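Local coordinates for protein adenosine kinase, putative (Trypanosoma brucei, PDB 3OTX) that probably phosphorylates adenosine to AMP at the expense of ATP in purine salvage, and is captured here with the inhibitor bis(adenosine)-5'-pentaphosphate bound, at residues I49-I53 with A124-C128; L215-I221 with Y255-R261; F231-W237 with A249-V253. The protein carries 1 engineered substitution. All blocks are in the same frame, centred on the assembly; numbering follows the deposited sequence. Where two conformers were deposited one is given.

Contact 1 of 3, residues I49-I53 with A124-C128; sequences IFDDI and ACAVC. With AP5 (bis(adenosine)-5'-pentaphosphate), chain C.
With CG opposite its own carbonyl carbon (chi1 -81°), the ring of Phe50 is sent from helix 49-54 to the backbone between Ala124 and Ala126. A similar first torsion in Ile53 (chi1 -49°) carries CD1 on to the next part of the same strand. The two side chains meet at Ala126. Its methyl lies over one face of the Phe50 ring, with CB 4.2 Å from the ring centroid, a CH-pi contact, while Ile53 CD1 presses on the same Ala126 CB at 3.3 Å, closer than ordinary van der Waals contact. The far end of the ring also reaches the main chain, Phe50 CZ lying 3.3 Å from Ala126 N, and Phe50 CE2 touches Ala124 CB at 3.8 Å. Farther along, Ile53 CD1 rests 3.9 Å from Cys128 SG, and Ile49 CD1 approaches the same sulfur more loosely. The contact is apolar and mostly buried, and the strand meets the helix with Ala124, Ala126 and Cys128, the short segment axes passing 9.5 Å apart. Cys125 points to the other side, where its CB is 3.6 Å from the ribose O2J of the bound AP5, so one strand backs the helix and lines the ligand pocket. Strand 122-130 runs between strands 133-141 and 17-23 in the five-stranded sheet, and Phe28 of helix 26-31 packs against Ile49, Ile53 and Cys128 beside helix 49-54.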
# COMPACT_ATOMS: atom_id res chain seq x y z
N ILE A 49 -11.54 5.87 20.52
CA ILE A 49 -10.22 5.24 20.52
C ILE A 49 -9.05 6.23 20.34
O ILE A 49 -8.00 6.06 20.95
CB ILE A 49 -10.13 4.06 19.49
CG1 ILE A 49 -8.87 3.22 19.71
CG2 ILE A 49 -10.23 4.56 18.02
CD1 ILE A 49 -8.73 2.03 18.73
N PHE A 50 -9.24 7.26 19.52
CA PHE A 50 -8.14 8.20 19.29
C PHE A 50 -7.82 9.04 20.51
O PHE A 50 -6.65 9.22 20.84
CB PHE A 50 -8.42 9.06 18.07
CG PHE A 50 -8.09 8.38 16.80
CD1 PHE A 50 -9.07 7.67 16.09
CD2 PHE A 50 -6.79 8.41 16.29
CE1 PHE A 50 -8.75 7.02 14.90
CE2 PHE A 50 -6.47 7.75 15.09
CZ PHE A 50 -7.44 7.06 14.40
N ASP A 51 -8.86 9.47 21.22
CA ASP A 51 -8.68 10.22 22.46
C ASP A 51 -7.94 9.38 23.49
O ASP A 51 -7.07 9.89 24.18
CB ASP A 51 -10.02 10.66 23.05
CG ASP A 51 -10.76 11.63 22.15
OD1 ASP A 51 -10.15 12.23 21.25
OD2 ASP A 51 -11.97 11.80 22.36
N ASP A 52 -8.27 8.09 23.53
CA ASP A 52 -7.69 7.13 24.48
C ASP A 52 -6.19 6.90 24.18
O ASP A 52 -5.35 7.02 25.07
CB ASP A 52 -8.48 5.83 24.38
CG ASP A 52 -8.31 4.92 25.56
OD1 ASP A 52 -7.27 4.99 26.24
OD2 ASP A 52 -9.23 4.12 25.80
N ILE A 53 -5.85 6.63 22.92
CA ILE A 53 -4.45 6.38 22.54
C ILE A 53 -3.59 7.63 22.71
O ILE A 53 -2.40 7.52 23.04
CB ILE A 53 -4.32 5.85 21.10
CG1 ILE A 53 -5.28 4.69 20.87
CG2 ILE A 53 -2.90 5.37 20.82
CD1 ILE A 53 -5.42 4.32 19.43
N ALA A 124 -6.43 9.86 9.82
CA ALA A 124 -5.45 9.35 10.77
C ALA A 124 -5.66 7.85 10.94
O ALA A 124 -6.78 7.34 10.71
CB ALA A 124 -5.59 10.07 12.15
N CYS A 125 -4.62 7.16 11.39
CA CYS A 125 -4.73 5.72 11.59
C CYS A 125 -4.18 5.45 12.97
O CYS A 125 -3.03 5.81 13.27
CB CYS A 125 -3.93 4.95 10.54
SG CYS A 125 -4.21 3.13 10.71
N ALA A 126 -4.99 4.85 13.83
CA ALA A 126 -4.50 4.41 15.15
C ALA A 126 -3.66 3.15 14.92
O ALA A 126 -4.12 2.19 14.32
CB ALA A 126 -5.64 4.15 16.11
N VAL A 127 -2.41 3.16 15.37
CA VAL A 127 -1.52 2.02 15.19
C VAL A 127 -1.27 1.48 16.60
O VAL A 127 -0.54 2.08 17.39
CB VAL A 127 -0.21 2.43 14.50
CG1 VAL A 127 0.72 1.23 14.36
CG2 VAL A 127 -0.51 3.00 13.10
N CYS A 128 -1.97 0.40 16.94
CA CYS A 128 -1.97 -0.13 18.30
C CYS A 128 -0.99 -1.31 18.36
O CYS A 128 -1.21 -2.33 17.70
CB CYS A 128 -3.38 -0.55 18.73
SG CYS A 128 -4.64 0.67 18.38
PA AP5 C . 5.29 -9.63 5.07
O1A AP5 C . 5.21 -9.97 6.56
O2A AP5 C . 4.82 -10.75 4.16
O3A AP5 C . 4.44 -8.33 4.67
PB AP5 C . 3.00 -7.89 5.26
O1B AP5 C . 2.27 -9.02 5.91
O2B AP5 C . 2.30 -7.16 4.16
O3B AP5 C . 3.50 -6.87 6.37
PG AP5 C . 2.83 -6.26 7.68
O1G AP5 C . 3.94 -5.88 8.60
O2G AP5 C . 1.90 -7.20 8.41
O3G AP5 C . 2.19 -4.98 7.07
PD AP5 C . 1.31 -3.81 7.76
O1D AP5 C . 1.08 -4.01 9.25
O2D AP5 C . 0.12 -3.64 6.86
O3D AP5 C . 2.33 -2.57 7.64
PE AP5 C . 2.48 -1.59 6.37
O1E AP5 C . 2.39 -2.38 5.10
O2E AP5 C . 3.72 -0.71 6.57
O5F AP5 C . 6.79 -9.15 4.78
C5F AP5 C . 7.14 -8.59 3.51
C4F AP5 C . 8.62 -8.76 3.30
O4F AP5 C . 9.34 -8.19 4.40
C3F AP5 C . 9.11 -10.20 3.28
O3F AP5 C . 9.01 -10.72 1.97
C2F AP5 C . 10.51 -10.11 3.81
O2F AP5 C . 11.38 -9.70 2.79
C1F AP5 C . 10.41 -8.95 4.81
N9A AP5 C . 10.12 -9.40 6.21
C8A AP5 C . 8.93 -9.24 6.91
N7A AP5 C . 9.10 -9.77 8.15
C5A AP5 C . 10.37 -10.23 8.25
C6A AP5 C . 11.10 -10.81 9.27
N6A AP5 C . 10.60 -10.94 10.51
N1A AP5 C . 12.41 -11.16 9.04
C2A AP5 C . 13.03 -10.92 7.83
N3A AP5 C . 12.29 -10.33 6.82
C4A AP5 C . 11.01 -9.97 7.03
O5J AP5 C . 1.15 -0.66 6.45
C5J AP5 C . 0.94 0.17 7.58
C4J AP5 C . 0.21 1.39 7.04
O4J AP5 C . -1.14 1.05 6.69
C3J AP5 C . 0.03 2.51 8.07
O3J AP5 C . 0.96 3.54 7.74
C2J AP5 C . -1.44 2.94 7.93
O2J AP5 C . -1.61 4.35 7.83
C1J AP5 C . -1.84 2.27 6.64
N9B AP5 C . -3.29 2.04 6.52
C8B AP5 C . -4.05 1.32 7.39
N7B AP5 C . -5.34 1.40 6.95
C5B AP5 C . -5.37 2.15 5.81
C6B AP5 C . -6.41 2.53 4.95
N6B AP5 C . -7.71 2.25 5.17
N1B AP5 C . -6.06 3.33 3.90
C2B AP5 C . -4.77 3.69 3.59
N3B AP5 C . -3.75 3.35 4.46
C4B AP5 C . -4.07 2.56 5.53

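Contact 2 of 3, residues L215-I221 with Y255-R261; sequences LPYTDII and YTGTKGR
Tyr255 and Asp219 meet with ring and carboxylate planes 86° apart, almost perpendicular, and the carboxylate stands at the ring's edge. There Tyr255 OH donates to Asp219 OD1 (2.6 Å), which receives it on the lone pair directed away from OD2. The hydroxyl also accepts from Gly260 N, and water 1 links Asp219 OD1 to Thr258 N, so Asp219 OD1 holds both Tyr255 and, through the water, Thr258. Asp219 OD2 is taken by Phe194 N of the adjoining strand. The Tyr255 ring itself lies between Arg261 CB on one face and Gly257 N on the opposite face, enclosed by its own loop.

Arg261 reaches back with a chain bent at chi2 (70°) and chi3 (60°), which turns the guanidinium edge-on to Thr218 O. Arg261 NE (2.9 Å) and NH2 (3.1 Å) both donate to Thr218 O, which lies in the guanidinium plane; NH2 also bonds Pro254 O, and NH1 bonds Ala249 O and Val253 O. Tyr255 CB sits over one face of this group and Ile221 CD1 over the other, 3.9 Å from Arg261 NE. Next to Tyr255, Thr256 N donates almost straight to Pro216 O (2.9 Å). The arrangement belongs to the beta-alpha-beta organisation of the ribokinase-type fold: it joins the entrance of strand 220-224 to the loop leading into its parallel neighbour, strand 262-267.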
# COMPACT_ATOMS: atom_id res chain seq x y z
N LEU A 215 -9.99 -5.90 -11.06
CA LEU A 215 -9.04 -6.99 -11.36
C LEU A 215 -8.74 -7.25 -12.85
O LEU A 215 -7.60 -7.46 -13.21
CB LEU A 215 -9.46 -8.29 -10.68
CG LEU A 215 -9.26 -8.27 -9.17
CD1 LEU A 215 -10.06 -9.48 -8.63
CD2 LEU A 215 -7.79 -8.34 -8.83
N PRO A 216 -9.78 -7.23 -13.71
CA PRO A 216 -9.49 -7.49 -15.14
C PRO A 216 -8.46 -6.50 -15.73
O PRO A 216 -7.74 -6.84 -16.66
CB PRO A 216 -10.83 -7.27 -15.82
CG PRO A 216 -11.85 -7.41 -14.74
CD PRO A 216 -11.20 -6.95 -13.47
N TYR A 217 -8.41 -5.28 -15.18
CA TYR A 217 -7.51 -4.25 -15.70
C TYR A 217 -6.17 -4.28 -14.97
O TYR A 217 -5.29 -3.45 -15.22
CB TYR A 217 -8.11 -2.86 -15.45
CG TYR A 217 -9.37 -2.47 -16.18
CD1 TYR A 217 -10.62 -2.54 -15.54
CD2 TYR A 217 -9.31 -1.93 -17.47
CE1 TYR A 217 -11.78 -2.12 -16.19
CE2 TYR A 217 -10.46 -1.50 -18.12
CZ TYR A 217 -11.68 -1.60 -17.49
OH TYR A 217 -12.81 -1.16 -18.15
N THR A 218 -6.02 -5.20 -14.01
CA THR A 218 -4.86 -5.22 -13.13
C THR A 218 -3.81 -6.16 -13.70
O THR A 218 -4.05 -7.37 -13.83
CB THR A 218 -5.26 -5.62 -11.71
OG1 THR A 218 -6.20 -4.64 -11.19
CG2 THR A 218 -4.03 -5.62 -10.79
N ASP A 219 -2.65 -5.60 -14.05
CA ASP A 219 -1.53 -6.44 -14.47
C ASP A 219 -0.84 -7.16 -13.30
O ASP A 219 -0.62 -8.38 -13.38
CB ASP A 219 -0.53 -5.62 -15.25
CG ASP A 219 -1.18 -4.87 -16.39
OD1 ASP A 219 -1.66 -5.51 -17.35
OD2 ASP A 219 -1.22 -3.65 -16.34
N ILE A 220 -0.52 -6.45 -12.21
CA ILE A 220 0.23 -7.08 -11.14
C ILE A 220 -0.60 -6.97 -9.86
O ILE A 220 -1.05 -5.89 -9.49
CB ILE A 220 1.61 -6.41 -10.96
CG1 ILE A 220 2.39 -6.41 -12.29
CG2 ILE A 220 2.38 -7.08 -9.83
CD1 ILE A 220 3.89 -6.31 -12.13
N ILE A 221 -0.81 -8.12 -9.23
CA ILE A 221 -1.50 -8.19 -7.97
C ILE A 221 -0.47 -8.57 -6.92
O ILE A 221 0.22 -9.58 -7.06
CB ILE A 221 -2.58 -9.27 -7.97
CG1 ILE A 221 -3.63 -9.00 -9.08
CG2 ILE A 221 -3.20 -9.38 -6.56
CD1 ILE A 221 -4.53 -10.18 -9.37
N TYR A 255 -8.65 -11.26 -16.88
CA TYR A 255 -7.55 -10.36 -17.25
C TYR A 255 -7.70 -9.97 -18.71
O TYR A 255 -7.76 -10.85 -19.59
CB TYR A 255 -6.19 -11.06 -17.07
CG TYR A 255 -5.00 -10.20 -17.43
CD1 TYR A 255 -4.82 -8.94 -16.86
CD2 TYR A 255 -4.05 -10.66 -18.34
CE1 TYR A 255 -3.72 -8.15 -17.18
CE2 TYR A 255 -2.92 -9.88 -18.68
CZ TYR A 255 -2.76 -8.63 -18.09
OH TYR A 255 -1.67 -7.87 -18.46
N THR A 256 -7.75 -8.67 -18.96
CA THR A 256 -7.93 -8.15 -20.32
C THR A 256 -6.71 -7.36 -20.81
O THR A 256 -6.78 -6.67 -21.83
CB THR A 256 -9.18 -7.24 -20.40
OG1 THR A 256 -9.08 -6.17 -19.45
CG2 THR A 256 -10.47 -8.03 -20.14
N GLY A 257 -5.61 -7.43 -20.07
CA GLY A 257 -4.41 -6.69 -20.47
C GLY A 257 -3.49 -7.44 -21.40
O GLY A 257 -3.74 -8.59 -21.76
N THR A 258 -2.40 -6.78 -21.78
CA THR A 258 -1.45 -7.32 -22.74
C THR A 258 -0.04 -7.44 -22.18
O THR A 258 0.79 -8.16 -22.76
CB THR A 258 -1.41 -6.47 -24.03
OG1 THR A 258 -1.05 -5.13 -23.70
CG2 THR A 258 -2.76 -6.47 -24.74
N LYS A 259 0.24 -6.73 -21.07
CA LYS A 259 1.59 -6.75 -20.46
C LYS A 259 1.91 -8.09 -19.81
O LYS A 259 3.07 -8.46 -19.75
CB LYS A 259 1.77 -5.65 -19.40
CG LYS A 259 1.77 -4.21 -19.93
CD LYS A 259 3.02 -3.87 -20.73
CE LYS A 259 2.90 -2.49 -21.31
NZ LYS A 259 4.18 -2.01 -21.86
N GLY A 260 0.88 -8.78 -19.33
CA GLY A 260 1.02 -10.11 -18.73
C GLY A 260 0.67 -9.95 -17.26
O GLY A 260 1.13 -9.01 -16.60
N ARG A 261 -0.17 -10.85 -16.77
CA ARG A 261 -0.56 -10.86 -15.36
C ARG A 261 0.55 -11.46 -14.49
O ARG A 261 1.12 -12.51 -14.82
CB ARG A 261 -1.91 -11.62 -15.26
CG ARG A 261 -2.34 -12.15 -13.91
CD ARG A 261 -2.76 -11.07 -12.87
NE ARG A 261 -3.89 -10.20 -13.26
CZ ARG A 261 -5.16 -10.59 -13.43
NH1 ARG A 261 -5.52 -11.87 -13.35
NH2 ARG A 261 -6.09 -9.68 -13.75
O HOH W 1 -1.54 -4.61 -19.98

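Contact 3 of 3, residues F231-W237 with A249-V253; sequences FANMMKW and AVSEV
Phe231 and Val253 form the close-packed side, where Val253 CG2 meets the edge of the phenyl ring, 3.7 Å from Phe231 CE2. The same methyl touches Trp237 CH2 at 3.9 Å, and Trp237 CZ3 also lies at the Phe231 edge, so the one methyl touches both aromatic rings. Trp237 CH2 then closes on the helix backbone at Ala249 N, 3.5 Å away. A chi1 of -64° sets the Trp237 indole beside its own backbone N, folding it back over the end of its helix, and Met235 CB lies over the centre of one ring face.

The other end of the indole is looser and wet. Glu252 runs past it in the opposite direction, its carboxylate plane 84° from the ring, and Glu252 OE1 is 3.5 Å from Trp237 NE1. Water 2 joins them, accepting from Trp237 NE1 at 2.9 Å and donating to Glu252 OE1 at 2.6 Å. Arg248 adds a cation-pi contact to the indole. A Schellman motif with positive phi at Lys236 ends helix 225-235 and brings Trp237 round towards helix 242-251; the two helices form the helical part of the beta-alpha-beta crossover between strands 220-224 and 262-267.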
# COMPACT_ATOMS: atom_id res chain seq x y z
N PHE A 231 -8.26 -14.09 -0.46
CA PHE A 231 -8.58 -14.03 -1.89
C PHE A 231 -9.08 -15.38 -2.39
O PHE A 231 -10.10 -15.45 -3.08
CB PHE A 231 -7.35 -13.57 -2.69
CG PHE A 231 -7.66 -13.18 -4.11
CD1 PHE A 231 -7.98 -11.87 -4.44
CD2 PHE A 231 -7.67 -14.15 -5.12
CE1 PHE A 231 -8.27 -11.50 -5.76
CE2 PHE A 231 -7.96 -13.79 -6.45
CZ PHE A 231 -8.26 -12.47 -6.76
N ALA A 232 -8.39 -16.46 -2.01
CA ALA A 232 -8.88 -17.82 -2.26
C ALA A 232 -10.28 -18.03 -1.71
O ALA A 232 -11.13 -18.56 -2.42
CB ALA A 232 -7.90 -18.88 -1.71
N ASN A 233 -10.54 -17.59 -0.47
CA ASN A 233 -11.86 -17.72 0.17
C ASN A 233 -12.94 -16.97 -0.63
O ASN A 233 -14.04 -17.50 -0.88
CB ASN A 233 -11.84 -17.20 1.62
CG ASN A 233 -11.03 -18.08 2.57
OD1 ASN A 233 -10.63 -19.19 2.22
ND2 ASN A 233 -10.79 -17.58 3.78
N MET A 234 -12.61 -15.73 -1.03
CA MET A 234 -13.49 -14.89 -1.85
C MET A 234 -13.83 -15.58 -3.17
O MET A 234 -14.99 -15.58 -3.61
CB MET A 234 -12.80 -13.56 -2.13
CG MET A 234 -13.66 -12.60 -2.93
SD MET A 234 -12.76 -11.19 -3.49
CE MET A 234 -11.74 -11.92 -4.78
N MET A 235 -12.83 -16.20 -3.78
CA MET A 235 -12.99 -16.89 -5.06
C MET A 235 -13.67 -18.26 -4.94
O MET A 235 -14.05 -18.86 -5.95
CB MET A 235 -11.63 -17.06 -5.72
CG MET A 235 -10.98 -15.79 -6.23
SD MET A 235 -12.07 -14.84 -7.33
CE MET A 235 -12.22 -15.95 -8.74
N LYS A 236 -13.83 -18.74 -3.71
CA LYS A 236 -14.32 -20.08 -3.38
C LYS A 236 -13.37 -21.19 -3.83
O LYS A 236 -13.77 -22.34 -4.01
CB LYS A 236 -15.78 -20.31 -3.82
CG LYS A 236 -16.72 -19.26 -3.21
CD LYS A 236 -18.11 -19.78 -2.91
CE LYS A 236 -18.84 -18.80 -2.00
NZ LYS A 236 -20.26 -19.22 -1.78
N TRP A 237 -12.09 -20.83 -3.96
CA TRP A 237 -11.05 -21.80 -4.25
C TRP A 237 -10.69 -22.61 -3.01
O TRP A 237 -10.29 -22.05 -1.96
CB TRP A 237 -9.77 -21.14 -4.75
CG TRP A 237 -9.87 -20.41 -6.06
CD1 TRP A 237 -10.78 -20.64 -7.08
CD2 TRP A 237 -8.99 -19.40 -6.53
NE1 TRP A 237 -10.52 -19.79 -8.12
CE2 TRP A 237 -9.43 -19.02 -7.82
CE3 TRP A 237 -7.89 -18.74 -5.97
CZ2 TRP A 237 -8.80 -18.00 -8.55
CZ3 TRP A 237 -7.26 -17.75 -6.70
CH2 TRP A 237 -7.72 -17.38 -7.98
N ALA A 249 -4.60 -17.11 -9.65
CA ALA A 249 -4.85 -15.67 -9.83
C ALA A 249 -4.27 -15.22 -11.16
O ALA A 249 -4.71 -14.22 -11.73
CB ALA A 249 -4.23 -14.87 -8.68
N VAL A 250 -3.28 -15.96 -11.65
CA VAL A 250 -2.71 -15.65 -12.95
C VAL A 250 -3.70 -16.01 -14.06
O VAL A 250 -3.96 -15.18 -14.94
CB VAL A 250 -1.33 -16.32 -13.17
CG1 VAL A 250 -0.93 -16.28 -14.65
CG2 VAL A 250 -0.28 -15.64 -12.28
N SER A 251 -4.26 -17.22 -14.00
CA SER A 251 -4.96 -17.76 -15.16
C SER A 251 -6.49 -17.81 -15.03
O SER A 251 -7.20 -18.04 -16.02
CB SER A 251 -4.42 -19.15 -15.47
OG SER A 251 -4.68 -20.01 -14.38
N GLU A 252 -7.00 -17.63 -13.81
CA GLU A 252 -8.41 -17.84 -13.58
C GLU A 252 -9.14 -16.55 -13.27
O GLU A 252 -10.33 -16.44 -13.52
CB GLU A 252 -8.62 -18.91 -12.49
CG GLU A 252 -8.12 -20.30 -12.93
CD GLU A 252 -8.35 -21.39 -11.92
OE1 GLU A 252 -9.25 -21.27 -11.06
OE2 GLU A 252 -7.68 -22.45 -12.04
N VAL A 253 -8.42 -15.56 -12.75
CA VAL A 253 -9.01 -14.26 -12.47
C VAL A 253 -9.01 -13.47 -13.76
O VAL A 253 -7.98 -13.38 -14.43
CB VAL A 253 -8.18 -13.53 -11.42
CG1 VAL A 253 -8.53 -12.03 -11.35
CG2 VAL A 253 -8.39 -14.21 -10.08
O HOH W 2 -11.60 -20.19 -10.82

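Overall arrangement
Contact 1 comes first along the chain and stands apart, in the small five-stranded sheet with its own helices; its centre is about 37 Å from that of contact 2 and about 34 Å from that of contact 3. Contacts 2 and 3 belong to the large sheet and its crossover, with centres about 14 Å apart, and contact 3 is nested inside the loop closed by contact 2. They touch directly: Arg261 NH1 lies 3.0 Å from Ala249 O, a probable hydrogen bond, and Leu215 packs on Val253. AP5 is hydrogen-bonded to Asp19 of the small sheet and to Asn224 and Thr266, on the strands running on from contact 2, while contacts 2 and 3 themselves lie back from the ligand.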